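Local coordinates for uncharacterized protein DUF1470 (Jannaschia sp. CCS1, PDB 3H0N), which is uncharacterised but, with its ABATE domain and treble clef zinc finger, possibly acts as a regulator of transcription, at residues Leu16-Asn20 and Arg155-Asp159; Ser26-Thr30 and Ser170-Arg176. Residue numbers count along the deposited sequence, not the author numbering.

Contact 1: Leu16-Asn20 and Arg155-Asp159; sequences LDLVN and RVYFD
Segment L16-N20, in the C-terminal half of helix 10-22, runs almost antiparallel to strand 156-158: the axes of 16-20 and 156-158 approach to 8.4 Å at 168°. CA atoms pair L16 with Y157 at 6.5 Å and N20 with R155 at 5.7 Å. The helix is regular, N20 N bonding to L16 O at 3.0 Å, while 155-159 is extended. N20, with chi1 m and chi2 near -25°, turns its carboxamide onto the backbone of V156 and satisfies both polar groups: OD1 accepts from V156 N at 2.9 Å and ND2 donates to V156 O at 2.9 Å, with N-H...O angles of 161° and 173°. The carboxamide thus pairs with both N and O of V156, as a neighbouring strand would. R155, folded back by chi1 m, chi2 m and chi3 p, bonds through NH1 to N20 O at 2.8 Å, near the guanidinium plane; NH1 also serves T23 O, and NE serves S26 O. V19 O is taken by T23 OG1. Next to these bonds is an apolar patch: L16 CD2 and V19 CG1 each meet V156 CG2 at 3.8 Å, and L16 CD1 reaches F158 CB at 3.7 Å. Y157 points away, its OH bonded to R166 O. The strand pairs antiparallel with 145-147, C148 and C153 lying between them in sequence; the helix packs on this two-cysteine hairpin of the treble clef zinc finger.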
loop_
_atom_site.group_PDB
_atom_site.type_symbol
_atom_site.label_atom_id
_atom_site.label_comp_id
_atom_site.label_asym_id
_atom_site.label_seq_id
_atom_site.Cartn_x
_atom_site.Cartn_y
_atom_site.Cartn_z
ATOM N N LEU A 16 -0.515 1.968 -16.864
ATOM C CA LEU A 16 -0.887 2.994 -17.864
ATOM C C LEU A 16 -0.014 2.893 -19.085
ATOM O O LEU A 16 -0.507 2.905 -20.225
ATOM C CB LEU A 16 -0.788 4.402 -17.271
ATOM C CG LEU A 16 -1.742 4.676 -16.100
ATOM C CD1 LEU A 16 -1.272 5.934 -15.327
ATOM C CD2 LEU A 16 -3.199 4.855 -16.545
ATOM N N ASP A 17 1.287 2.818 -18.869
ATOM C CA ASP A 17 2.246 2.767 -19.969
ATOM C C ASP A 17 2.074 1.490 -20.834
ATOM O O ASP A 17 2.146 1.574 -22.061
ATOM C CB ASP A 17 3.682 2.822 -19.451
ATOM C CG ASP A 17 4.090 4.196 -18.953
ATOM O OD1 ASP A 17 3.341 5.163 -19.174
ATOM O OD2 ASP A 17 5.202 4.257 -18.375
ATOM N N LEU A 18 1.827 0.369 -20.174
ATOM C CA LEU A 18 1.684 -0.915 -20.873
ATOM C C LEU A 18 0.413 -0.884 -21.713
ATOM O O LEU A 18 0.421 -1.265 -22.891
ATOM C CB LEU A 18 1.673 -2.071 -19.858
ATOM C CG LEU A 18 1.306 -3.421 -20.478
ATOM C CD1 LEU A 18 2.264 -3.864 -21.591
ATOM C CD2 LEU A 18 1.239 -4.424 -19.333
ATOM N N VAL A 19 -0.681 -0.429 -21.125
ATOM C CA VAL A 19 -1.933 -0.317 -21.892
ATOM C C VAL A 19 -1.730 0.609 -23.075
ATOM O O VAL A 19 -2.199 0.328 -24.186
ATOM C CB VAL A 19 -3.059 0.153 -20.960
ATOM C CG1 VAL A 19 -4.272 0.714 -21.757
ATOM C CG2 VAL A 19 -3.440 -0.999 -19.999
ATOM N N ASN A 20 -1.020 1.733 -22.884
ATOM C CA ASN A 20 -0.891 2.715 -23.950
ATOM C C ASN A 20 0.017 2.230 -25.068
ATOM O O ASN A 20 -0.174 2.585 -26.225
ATOM C CB ASN A 20 -0.483 4.060 -23.385
ATOM C CG ASN A 20 -1.661 4.787 -22.753
ATOM O OD1 ASN A 20 -2.807 4.536 -23.120
ATOM N ND2 ASN A 20 -1.383 5.669 -21.805
ATOM N N ARG A 155 -5.977 6.822 -25.821
ATOM C CA ARG A 155 -5.027 6.480 -24.783
ATOM C C ARG A 155 -5.601 6.837 -23.415
ATOM O O ARG A 155 -6.407 7.753 -23.256
ATOM C CB ARG A 155 -3.692 7.175 -25.003
ATOM C CG ARG A 155 -2.986 6.860 -26.295
ATOM C CD ARG A 155 -2.719 5.400 -26.536
ATOM N NE ARG A 155 -3.825 4.727 -27.178
ATOM C CZ ARG A 155 -3.885 3.404 -27.381
ATOM N NH1 ARG A 155 -2.903 2.593 -27.023
ATOM N NH2 ARG A 155 -4.941 2.865 -27.995
ATOM N N VAL A 156 -5.148 6.081 -22.429
ATOM C CA VAL A 156 -5.606 6.238 -21.044
ATOM C C VAL A 156 -4.645 7.131 -20.260
ATOM O O VAL A 156 -3.474 7.299 -20.599
ATOM C CB VAL A 156 -5.775 4.878 -20.318
ATOM C CG1 VAL A 156 -6.783 3.996 -21.055
ATOM C CG2 VAL A 156 -4.470 4.163 -20.085
ATOM N N TYR A 157 -5.177 7.691 -19.174
ATOM C CA TYR A 157 -4.347 8.497 -18.292
ATOM C C TYR A 157 -4.922 8.468 -16.898
ATOM O O TYR A 157 -6.086 8.139 -16.681
ATOM C CB TYR A 157 -4.195 9.945 -18.830
ATOM C CG TYR A 157 -5.456 10.741 -18.847
ATOM C CD1 TYR A 157 -6.348 10.626 -19.928
ATOM C CD2 TYR A 157 -5.812 11.606 -17.818
ATOM C CE1 TYR A 157 -7.517 11.341 -19.948
ATOM C CE2 TYR A 157 -6.968 12.345 -17.859
ATOM C CZ TYR A 157 -7.850 12.171 -18.906
ATOM O OH TYR A 157 -9.030 12.889 -18.950
ATOM N N PHE A 158 -4.055 8.782 -15.937
ATOM C CA PHE A 158 -4.467 8.989 -14.555
ATOM C C PHE A 158 -4.164 10.446 -14.238
ATOM O O PHE A 158 -3.033 10.905 -14.343
ATOM C CB PHE A 158 -3.729 8.065 -13.590
ATOM C CG PHE A 158 -4.152 8.228 -12.167
ATOM C CD1 PHE A 158 -3.531 9.166 -11.382
ATOM C CD2 PHE A 158 -5.184 7.502 -11.618
ATOM C CE1 PHE A 158 -3.943 9.384 -10.050
ATOM C CE2 PHE A 158 -5.569 7.669 -10.308
ATOM C CZ PHE A 158 -4.939 8.632 -9.529
ATOM N N ASP A 159 -5.204 11.192 -13.917
ATOM C CA ASP A 159 -5.125 12.632 -13.651
ATOM C C ASP A 159 -4.444 12.891 -12.310
ATOM O O ASP A 159 -4.959 12.509 -11.238
ATOM C CB ASP A 159 -6.545 13.211 -13.626
ATOM C CG ASP A 159 -6.590 14.728 -13.501
ATOM O OD1 ASP A 159 -5.551 15.386 -13.264
ATOM O OD2 ASP A 159 -7.738 15.240 -13.647
#

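Contact 2: Ser26-Thr30 and Ser170-Arg176; sequences SRRGT and SLACQNR. With ZN (zinc ion), chain B.
R28 lays its extended side chain (chi1 m, chi2 and chi3 t) across the start of helix 171-180, with A172 CB over one guanidinium face, 3.7 Å from R28 NH1, and R28 CG 3.8 Å from C173 SG (CA-CA 5.9 Å, the nearest pair). R28 and G29 (phi/psi 56/38 and 96/-2) are the corners of a type I' turn from R27 to T30; a CB on G29 would crowd its preceding carbonyl O and lie 3.7 Å from R176 CD. R176 spreads a guanidinium face over R28 O and G29 N, with R28 CB to R176 NH2 at 3.2 Å. R176 NH1 and NH2 donate weakly to C173 SG (3.3 and 3.4 Å), which binds zinc at 2.3 Å with C148, C153 and C169. S170 OG N-caps the helix, accepting from C173 N at 3.1 Å. The tip of hairpin 25-27/30-32 therefore abuts the first turns of the zinc-finger helix, while G29 and S26 bond to R152 and D154 in the loop before strand 156-158.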
loop_
_atom_site.group_PDB
_atom_site.type_symbol
_atom_site.label_atom_id
_atom_site.label_comp_id
_atom_site.label_asym_id
_atom_site.label_seq_id
_atom_site.Cartn_x
_atom_site.Cartn_y
_atom_site.Cartn_z
ATOM N N SER A 26 -6.305 4.349 -31.111
ATOM C CA SER A 26 -5.644 5.508 -31.720
ATOM C C SER A 26 -4.786 6.187 -30.655
ATOM O O SER A 26 -5.065 6.099 -29.454
ATOM C CB SER A 26 -6.653 6.483 -32.346
ATOM O OG SER A 26 -7.558 7.010 -31.412
ATOM N N ARG A 27 -3.763 6.891 -31.131
ATOM C CA ARG A 27 -2.798 7.559 -30.273
ATOM C C ARG A 27 -2.408 8.895 -30.876
ATOM O O ARG A 27 -1.922 8.963 -31.994
ATOM C CB ARG A 27 -1.579 6.671 -30.086
ATOM C CG ARG A 27 -0.461 7.357 -29.308
ATOM C CD ARG A 27 0.737 6.436 -29.170
ATOM N NE ARG A 27 1.875 7.054 -28.468
ATOM C CZ ARG A 27 2.752 7.883 -29.013
ATOM N NH1 ARG A 27 2.682 8.265 -30.285
ATOM N NH2 ARG A 27 3.745 8.339 -28.248
ATOM N N ARG A 28 -2.722 9.982 -30.179
ATOM C CA ARG A 28 -2.265 11.309 -30.595
ATOM C C ARG A 28 -2.673 11.659 -32.011
ATOM O O ARG A 28 -1.925 12.309 -32.725
ATOM C CB ARG A 28 -0.750 11.400 -30.375
ATOM C CG ARG A 28 -0.360 11.239 -28.892
ATOM C CD ARG A 28 1.125 11.354 -28.698
ATOM N NE ARG A 28 1.491 11.104 -27.323
ATOM C CZ ARG A 28 2.705 11.319 -26.818
ATOM N NH1 ARG A 28 3.664 11.837 -27.591
ATOM N NH2 ARG A 28 2.938 11.043 -25.545
ATOM N N GLY A 29 -3.879 11.263 -32.395
ATOM C CA GLY A 29 -4.488 11.636 -33.660
ATOM C C GLY A 29 -4.343 10.643 -34.797
ATOM O O GLY A 29 -4.886 10.875 -35.878
ATOM N N THR A 30 -3.643 9.546 -34.545
ATOM C CA THR A 30 -3.283 8.534 -35.547
ATOM C C THR A 30 -3.744 7.140 -35.095
ATOM O O THR A 30 -3.588 6.789 -33.935
ATOM C CB THR A 30 -1.700 8.524 -35.699
ATOM O OG1 THR A 30 -1.286 9.852 -36.055
ATOM C CG2 THR A 30 -1.234 7.511 -36.803
ATOM N N SER A 170 -1.819 13.622 -22.533
ATOM C CA SER A 170 -0.456 14.037 -22.764
ATOM C C SER A 170 -0.366 15.474 -23.124
ATOM O O SER A 170 -1.320 16.079 -23.595
ATOM C CB SER A 170 0.158 13.253 -23.897
ATOM O OG SER A 170 -0.502 13.436 -25.109
ATOM N N LEU A 171 0.831 16.014 -22.949
ATOM C CA LEU A 171 1.100 17.355 -23.431
ATOM C C LEU A 171 0.935 17.412 -24.946
ATOM O O LEU A 171 0.458 18.391 -25.509
ATOM C CB LEU A 171 2.500 17.787 -22.971
ATOM C CG LEU A 171 2.948 19.166 -23.391
ATOM C CD1 LEU A 171 2.003 20.238 -22.927
ATOM C CD2 LEU A 171 4.404 19.393 -22.859
ATOM N N ALA A 172 1.255 16.319 -25.642
ATOM C CA ALA A 172 1.117 16.257 -27.062
ATOM C C ALA A 172 -0.324 16.542 -27.488
ATOM O O ALA A 172 -0.604 17.390 -28.322
ATOM C CB ALA A 172 1.615 14.884 -27.587
ATOM N N CYS A 173 -1.286 15.852 -26.869
ATOM C CA CYS A 173 -2.679 16.060 -27.201
ATOM C C CYS A 173 -3.186 17.406 -26.711
ATOM O O CYS A 173 -3.953 18.060 -27.395
ATOM C CB CYS A 173 -3.532 14.901 -26.659
ATOM S SG CYS A 173 -3.251 13.320 -27.530
ATOM N N GLN A 174 -2.757 17.830 -25.539
ATOM C CA GLN A 174 -3.050 19.181 -25.060
ATOM C C GLN A 174 -2.628 20.225 -26.115
ATOM O O GLN A 174 -3.358 21.177 -26.387
ATOM C CB GLN A 174 -2.371 19.410 -23.688
ATOM C CG GLN A 174 -2.873 20.590 -22.924
ATOM C CD GLN A 174 -4.137 20.264 -22.111
ATOM O OE1 GLN A 174 -4.207 19.263 -21.359
ATOM N NE2 GLN A 174 -5.102 21.167 -22.177
ATOM N N ASN A 175 -1.421 20.086 -26.640
ATOM C CA ASN A 175 -0.859 21.039 -27.642
ATOM C C ASN A 175 -1.581 20.976 -28.968
ATOM O O ASN A 175 -1.813 22.014 -29.596
ATOM C CB ASN A 175 0.622 20.727 -27.897
ATOM C CG ASN A 175 1.521 21.234 -26.833
ATOM O OD1 ASN A 175 1.136 22.091 -26.040
ATOM N ND2 ASN A 175 2.760 20.751 -26.834
ATOM N N ARG A 176 -1.927 19.768 -29.409
ATOM C CA ARG A 176 -2.654 19.607 -30.683
ATOM C C ARG A 176 -4.007 20.305 -30.643
ATOM O O ARG A 176 -4.387 21.010 -31.550
ATOM C CB ARG A 176 -2.811 18.143 -31.003
ATOM C CG ARG A 176 -3.322 17.868 -32.423
ATOM C CD ARG A 176 -3.324 16.386 -32.732
ATOM N NE ARG A 176 -2.320 15.746 -31.901
ATOM C CZ ARG A 176 -2.555 14.962 -30.849
ATOM N NH1 ARG A 176 -3.787 14.598 -30.488
ATOM N NH2 ARG A 176 -1.513 14.508 -30.158
HETATM ZN ZN ZN B . -4.297 11.713 -26.264
#

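How the contacts relate
Both contacts join the N-terminal part of the chain to the zinc finger, and their segments alternate in sequence: helix 10-22 leads into strand 25-27, and strand 156-158 precedes helix 171-180. Contact 1 is buried, its centre about 5 Å from that of the chain, whereas contact 2 is a surface contact with its centre about 18 Å from that of the chain; their own centres lie 13 Å apart. R155 joins them directly, with NE hydrogen-bonded to S26 O at 2.9 Å and CD packed 3.9 Å from R27 CB. The zinc lies between the two: C173 of contact 2 is a ligand, and the nearest atom of the R155 side chain of contact 1 is about 5 Å from the ion.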